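Acyl-CoA dehydrogenase (Bacillus anthracis, PDB 3OWA) catalyses the FAD-dependent alpha,beta-dehydrogenation of acyl-CoA thioesters, probably in fatty-acid beta-oxidation. Local coordinates at the interface of chains A and B. Coordinates in Å, arbitrary orientation; residue numbers count along the deposited sequence, not the author numbering. Chains: chain A/B, Acyl-CoA dehydrogenase.

Contact 1: the interface of chains A and B. Residues chain A 377, 380-381, 398; chain B 373, 402, 405-406.
Two arginines of chain B, B:Arg402 and B:Arg405, close on A:Asp377 and A:Gln381, which face chain B from helix 358-383 in the C-terminal helical domain of this acyl-CoA dehydrogenase. The packed part centres on the B:Arg402 guanidinium. Its NE and NH2 edge lies along the A chain helix: NH2 donates to the backbone O of A:Asp377 at 2.8 Å, while NE reaches the carboxylate OD1 from above the carboxylate plane, a more bent bond. On the end away from NE, NH1 and NH2 both point at the side-chain carbonyl OE1 of A:Gln381, the NH1 bond (3.0 Å) running nearly along the C=O axis. Amide and guanidinium are almost coplanar, 14° apart, and both bonds lie close to the guanidinium plane. A:Gln381 then returns a bond from its amide NE2 to the backbone O of B:Arg405 at 3.0 Å, which fixes which way round the amide sits. A:Val380 CG1 caps the centre of one guanidinium face, 3.7 Å from B:Arg402 CZ, and the B:Arg405 guanidinium covers the opposite face. The bend of B:Arg402 at chi2 (57°) carries its CD against the phenol end of A:Tyr398, whose ring stands steeply to the guanidinium. B:Arg405 meets the A:Asp377 carboxylate end-on, NH1 to the syn lone pair of OD1 at 2.8 Å and NH2 to OD2 at 3.0 Å. OD1 thus accepts from both arginines, whose charges would be expected to favour an ionised aspartate. Packing is looser toward B:Asp373, which loses only a little of its own surface to chain A and stays 4.4 Å, OD1 to OD1, from A:Asp377. Here B:Arg405 NH1 sits between the two carboxylates, also bonding B:Asp373 OD1, and a water links A:Asp377 OD1, B:Asp373 OD1 and, at a doubtfully short distance, the phenol OH of A:Tyr398, lying in the plane of the tyrosine ring at its edge.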
ATOM      1  N   ASP A 377       3.540  -0.186   5.770  1.00 22.65           N
ATOM      2  CA  ASP A 377       3.191  -1.432   5.156  1.00 24.37           C
ATOM      3  C   ASP A 377       4.310  -2.495   5.395  1.00 25.23           C
ATOM      4  O   ASP A 377       4.021  -3.690   5.626  1.00 24.59           O
ATOM      5  CB  ASP A 377       2.969  -1.229   3.671  1.00 26.32           C
ATOM      6  CG  ASP A 377       2.561  -2.515   2.990  1.00 29.83           C
ATOM      7  OD1 ASP A 377       1.423  -2.950   3.245  1.00 30.44           O
ATOM      8  OD2 ASP A 377       3.365  -3.108   2.218  1.00 34.17           O
ATOM      9  N   VAL A 380       4.131  -3.499   9.138  1.00 23.47           N
ATOM     10  CA  VAL A 380       3.194  -4.527   9.381  1.00 22.02           C
ATOM     11  C   VAL A 380       3.723  -5.908   8.943  1.00 23.30           C
ATOM     12  O   VAL A 380       3.553  -6.886   9.688  1.00 22.85           O
ATOM     13  CB  VAL A 380       1.836  -4.233   8.600  1.00 21.72           C
ATOM     14  CG1 VAL A 380       0.977  -5.464   8.619  1.00 20.15           C
ATOM     15  CG2 VAL A 380       1.098  -3.010   9.246  1.00 21.67           C
ATOM     16  N   GLN A 381       4.285  -6.020   7.727  1.00 23.96           N
ATOM     17  CA  GLN A 381       4.774  -7.287   7.218  1.00 24.57           C
ATOM     18  C   GLN A 381       5.875  -7.861   8.130  1.00 25.90           C
ATOM     19  O   GLN A 381       5.912  -9.060   8.406  1.00 26.47           O
ATOM     20  CB  GLN A 381       5.351  -7.140   5.794  1.00 25.39           C
ATOM     21  CG  GLN A 381       5.530  -8.466   5.075  1.00 25.06           C
ATOM     22  CD  GLN A 381       4.174  -9.086   4.738  1.00 26.30           C
ATOM     23  OE1 GLN A 381       3.171  -8.394   4.822  1.00 26.61           O
ATOM     24  NE2 GLN A 381       4.127 -10.408   4.406  1.00 27.28           N
ATOM     25  N   TYR A 398      -0.627   1.894  10.461  1.00 21.03           N
ATOM     26  CA  TYR A 398      -1.036   1.453   9.133  1.00 20.82           C
ATOM     27  C   TYR A 398      -2.347   2.103   8.741  1.00 20.61           C
ATOM     28  O   TYR A 398      -2.503   2.610   7.564  1.00 21.02           O
ATOM     29  CB  TYR A 398      -1.127  -0.121   9.070  1.00 21.04           C
ATOM     30  CG  TYR A 398      -1.506  -0.605   7.670  1.00 21.99           C
ATOM     31  CD1 TYR A 398      -0.532  -0.788   6.718  1.00 18.90           C
ATOM     32  CD2 TYR A 398      -2.856  -0.816   7.325  1.00 23.74           C
ATOM     33  CE1 TYR A 398      -0.891  -1.202   5.385  1.00 18.88           C
ATOM     34  CE2 TYR A 398      -3.212  -1.257   6.030  1.00 23.55           C
ATOM     35  CZ  TYR A 398      -2.230  -1.430   5.093  1.00 22.91           C
ATOM     36  OH  TYR A 398      -2.563  -1.830   3.806  1.00 21.85           O
TER
ATOM     37  N   ASP B 373      -4.065  -6.149  -3.094  1.00 23.26           N
ATOM     38  CA  ASP B 373      -3.509  -5.058  -2.293  1.00 24.45           C
ATOM     39  C   ASP B 373      -3.472  -3.756  -3.131  1.00 23.98           C
ATOM     40  O   ASP B 373      -3.896  -2.684  -2.655  1.00 22.22           O
ATOM     41  CB  ASP B 373      -2.133  -5.484  -1.747  1.00 25.24           C
ATOM     42  CG  ASP B 373      -1.424  -4.399  -0.989  1.00 31.33           C
ATOM     43  OD1 ASP B 373      -1.430  -4.416   0.296  1.00 32.34           O
ATOM     44  OD2 ASP B 373      -0.842  -3.521  -1.671  1.00 35.64           O
ATOM     45  N   ARG B 402      -5.343  -6.728   3.974  1.00 22.43           N
ATOM     46  CA  ARG B 402      -3.923  -6.644   4.408  1.00 21.86           C
ATOM     47  C   ARG B 402      -3.402  -8.009   4.910  1.00 23.85           C
ATOM     48  O   ARG B 402      -2.193  -8.360   4.770  1.00 24.02           O
ATOM     49  CB  ARG B 402      -3.734  -5.517   5.448  1.00 22.78           C
ATOM     50  CG  ARG B 402      -2.217  -5.278   5.882  1.00 20.89           C
ATOM     51  CD  ARG B 402      -1.387  -4.977   4.576  1.00 22.06           C
ATOM     52  NE  ARG B 402       0.049  -4.876   4.800  1.00 23.80           N
ATOM     53  CZ  ARG B 402       0.872  -5.928   4.910  1.00 23.17           C
ATOM     54  NH1 ARG B 402       0.415  -7.149   4.833  1.00 22.41           N
ATOM     55  NH2 ARG B 402       2.167  -5.753   5.094  1.00 23.34           N
ATOM     56  N   ARG B 405      -1.571 -11.127   2.659  1.00 26.41           N
ATOM     57  CA  ARG B 405      -0.134 -11.215   2.376  1.00 26.01           C
ATOM     58  C   ARG B 405       0.651 -11.944   3.471  1.00 26.73           C
ATOM     59  O   ARG B 405       1.892 -12.185   3.367  1.00 25.82           O
ATOM     60  CB  ARG B 405       0.392  -9.779   2.159  1.00 25.72           C
ATOM     61  CG  ARG B 405      -0.227  -9.146   0.838  1.00 25.44           C
ATOM     62  CD  ARG B 405      -0.020  -7.665   0.708  1.00 26.35           C
ATOM     63  NE  ARG B 405       1.374  -7.338   1.006  1.00 26.99           N
ATOM     64  CZ  ARG B 405       1.800  -6.169   1.440  1.00 26.79           C
ATOM     65  NH1 ARG B 405       0.942  -5.137   1.594  1.00 24.53           N
ATOM     66  NH2 ARG B 405       3.107  -6.037   1.699  1.00 27.82           N
ATOM     67  N   ILE B 406      -0.071 -12.265   4.542  1.00 27.80           N
ATOM     68  CA  ILE B 406       0.474 -12.941   5.683  1.00 28.41           C
ATOM     69  C   ILE B 406      -0.031 -14.382   5.835  1.00 29.44           C
ATOM     70  O   ILE B 406       0.787 -15.293   6.097  1.00 29.58           O
ATOM     71  CB  ILE B 406       0.236 -12.128   6.961  1.00 27.92           C
ATOM     72  CG1 ILE B 406       1.131 -10.900   6.938  1.00 29.95           C
ATOM     73  CG2 ILE B 406       0.605 -12.934   8.203  1.00 28.80           C
ATOM     74  CD1 ILE B 406       0.550  -9.731   7.770  1.00 34.45           C
TER
HETATM   75  O   HOH W   1      -0.755  -2.048   2.184  1.00 30.59           O

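Contact 2: the interface of chains A and B. Residues chain A 305-306, 309, 579, 583; chain B 491, 549.
B:Glu491 lies at the start of helix 490-520 with helical backbone torsions (phi -62°, psi -36°) and meets A:Arg583 of helix 578-592 and the first turns of helix 305-336. Its carboxylate is gripped side-on by the arginine: NE donates to OE2 at 2.9 Å in an almost perfectly straight bond, and NH2 to OE1 at 3.0 Å. Both oxygens use their syn lone pairs, and the two flat groups are nearly coplanar, which sets the rotation of the carboxylate. A:Arg583 reaches it with a chain extended from CG to NE, whereas B:Glu491 bends at chi2 (94°), folding its acid group in among the chain A side chains. A:Pro305 CB touches the carboxylate carbon CD at 3.6 Å, and A:Ile579 packs its CG2 branch against the same carbon at 3.7 Å. A:Glu309 runs past in the opposite direction, its carboxylate carbon CD 3.8 Å from B:Glu491 CG, with the two carboxylate planes almost perpendicular. A water links B:Glu491 OE2 to the backbone O of A:Ile579, giving that oxygen a further partner. Farther along, a second water bridges A:Glu309 OE1 (2.8 Å) and B:Glu549 OE2 (2.5 Å), while A:Ile579 CD1 lies loosely beside the B:Glu549 side chain. The salt bridge, with A:Pro305 and A:Ile579 packed against the carboxylate, holds the B:Glu491 side chain between two chain A helices and likely steadies the subunit pairing.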
ATOM      1  N   PRO A 305      18.165 -11.864   5.843  1.00 39.47           N
ATOM      2  CA  PRO A 305      18.405 -10.824   4.862  1.00 39.48           C
ATOM      3  C   PRO A 305      17.147 -10.141   4.343  1.00 38.10           C
ATOM      4  O   PRO A 305      17.190  -8.948   4.101  1.00 38.43           O
ATOM      5  CB  PRO A 305      19.148 -11.568   3.742  1.00 40.14           C
ATOM      6  CG  PRO A 305      19.957 -12.620   4.509  1.00 41.28           C
ATOM      7  CD  PRO A 305      19.012 -13.059   5.608  1.00 39.63           C
ATOM      8  N   LEU A 306      16.047 -10.857   4.145  1.00 38.17           N
ATOM      9  CA  LEU A 306      14.821 -10.207   3.641  1.00 37.70           C
ATOM     10  C   LEU A 306      14.264  -9.186   4.631  1.00 36.62           C
ATOM     11  O   LEU A 306      13.736  -8.169   4.226  1.00 36.95           O
ATOM     12  CB  LEU A 306      13.703 -11.207   3.353  1.00 37.85           C
ATOM     13  CG  LEU A 306      13.776 -12.031   2.078  1.00 41.66           C
ATOM     14  CD1 LEU A 306      12.451 -12.822   1.896  1.00 38.49           C
ATOM     15  CD2 LEU A 306      14.091 -11.098   0.898  1.00 40.68           C
ATOM     16  N   GLU A 309      16.667  -6.274   4.437  1.00 34.45           N
ATOM     17  CA  GLU A 309      16.396  -5.512   3.232  1.00 35.31           C
ATOM     18  C   GLU A 309      15.182  -4.556   3.427  1.00 34.36           C
ATOM     19  O   GLU A 309      15.258  -3.387   3.034  1.00 34.94           O
ATOM     20  CB  GLU A 309      16.151  -6.448   2.041  1.00 34.93           C
ATOM     21  CG  GLU A 309      16.133  -5.734   0.672  1.00 40.35           C
ATOM     22  CD  GLU A 309      15.691  -6.639  -0.494  1.00 49.12           C
ATOM     23  OE1 GLU A 309      16.136  -6.374  -1.643  1.00 52.12           O
ATOM     24  OE2 GLU A 309      14.921  -7.617  -0.279  1.00 49.75           O
ATOM     25  N   ILE A 579      22.886  -4.713  -2.681  1.00 42.89           N
ATOM     26  CA  ILE A 579      22.483  -5.774  -1.782  1.00 42.44           C
ATOM     27  C   ILE A 579      23.349  -5.772  -0.512  1.00 43.73           C
ATOM     28  O   ILE A 579      22.788  -5.691   0.596  1.00 43.57           O
ATOM     29  CB  ILE A 579      22.289  -7.153  -2.496  1.00 42.55           C
ATOM     30  CG1 ILE A 579      21.029  -7.108  -3.380  1.00 42.49           C
ATOM     31  CG2 ILE A 579      22.155  -8.269  -1.489  1.00 40.80           C
ATOM     32  CD1 ILE A 579      20.863  -8.312  -4.325  1.00 44.48           C
ATOM     33  N   ARG A 583      22.423  -4.463   3.515  1.00 41.57           N
ATOM     34  CA  ARG A 583      22.742  -5.267   4.698  1.00 42.71           C
ATOM     35  C   ARG A 583      23.552  -4.446   5.670  1.00 43.43           C
ATOM     36  O   ARG A 583      23.395  -4.569   6.880  1.00 43.96           O
ATOM     37  CB  ARG A 583      23.520  -6.540   4.335  1.00 43.72           C
ATOM     38  CG  ARG A 583      22.696  -7.513   3.486  1.00 45.55           C
ATOM     39  CD  ARG A 583      23.521  -8.752   3.163  1.00 49.03           C
ATOM     40  NE  ARG A 583      22.728  -9.796   2.500  1.00 47.67           N
ATOM     41  CZ  ARG A 583      23.158 -11.057   2.392  1.00 51.05           C
ATOM     42  NH1 ARG A 583      24.333 -11.398   2.934  1.00 50.80           N
ATOM     43  NH2 ARG A 583      22.412 -11.978   1.785  1.00 49.19           N
TER
ATOM     44  N   GLU B 491      17.818 -12.182  -0.824  1.00 37.24           N
ATOM     45  CA  GLU B 491      17.436 -11.143  -1.773  1.00 38.65           C
ATOM     46  C   GLU B 491      17.440 -11.621  -3.220  1.00 38.45           C
ATOM     47  O   GLU B 491      16.593 -11.209  -4.011  1.00 37.19           O
ATOM     48  CB  GLU B 491      18.293  -9.889  -1.619  1.00 38.60           C
ATOM     49  CG  GLU B 491      18.350  -9.377  -0.195  1.00 42.55           C
ATOM     50  CD  GLU B 491      19.584  -9.925   0.568  1.00 45.75           C
ATOM     51  OE1 GLU B 491      19.977 -11.109   0.355  1.00 44.90           O
ATOM     52  OE2 GLU B 491      20.135  -9.160   1.389  1.00 46.95           O
ATOM     53  N   GLU B 549      19.483  -6.524 -11.164  1.00 42.21           N
ATOM     54  CA  GLU B 549      19.915  -6.475  -9.761  1.00 43.23           C
ATOM     55  C   GLU B 549      20.669  -7.762  -9.383  1.00 42.91           C
ATOM     56  O   GLU B 549      21.752  -7.695  -8.793  1.00 43.71           O
ATOM     57  CB  GLU B 549      18.759  -6.192  -8.790  1.00 42.75           C
ATOM     58  CG  GLU B 549      19.276  -5.932  -7.354  1.00 47.33           C
ATOM     59  CD  GLU B 549      18.168  -5.827  -6.291  1.00 51.39           C
ATOM     60  OE1 GLU B 549      17.478  -6.827  -6.007  1.00 52.80           O
ATOM     61  OE2 GLU B 549      18.013  -4.735  -5.701  1.00 55.18           O
TER
HETATM   62  O   HOH W   2      20.060  -6.533   1.203  1.00 49.97           O
HETATM   63  O   HOH W   3      17.753  -4.639  -3.195  1.00 59.89           O

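About 19 Å separates the C-alpha centres of contact 1 and contact 2, which share no residue. Contact 1 draws on helix 358-383, helix 393-401 and the 3-10 helix 402-405, whereas contact 2 joins helices 305-336 and 578-592 of one chain to helices 490-520 and 526-554 of the other. Contact 1 uses helix 358-383 of both chains, whereas contact 2 pairs different helices of the two, and the two-fold symmetry supplies a twin of each with the chains exchanged. Such separated polar clusters could fix the relative orientation of the subunits in the deposited dimer, an assembly plausible for this family, although the structure alone does not establish its state in solution.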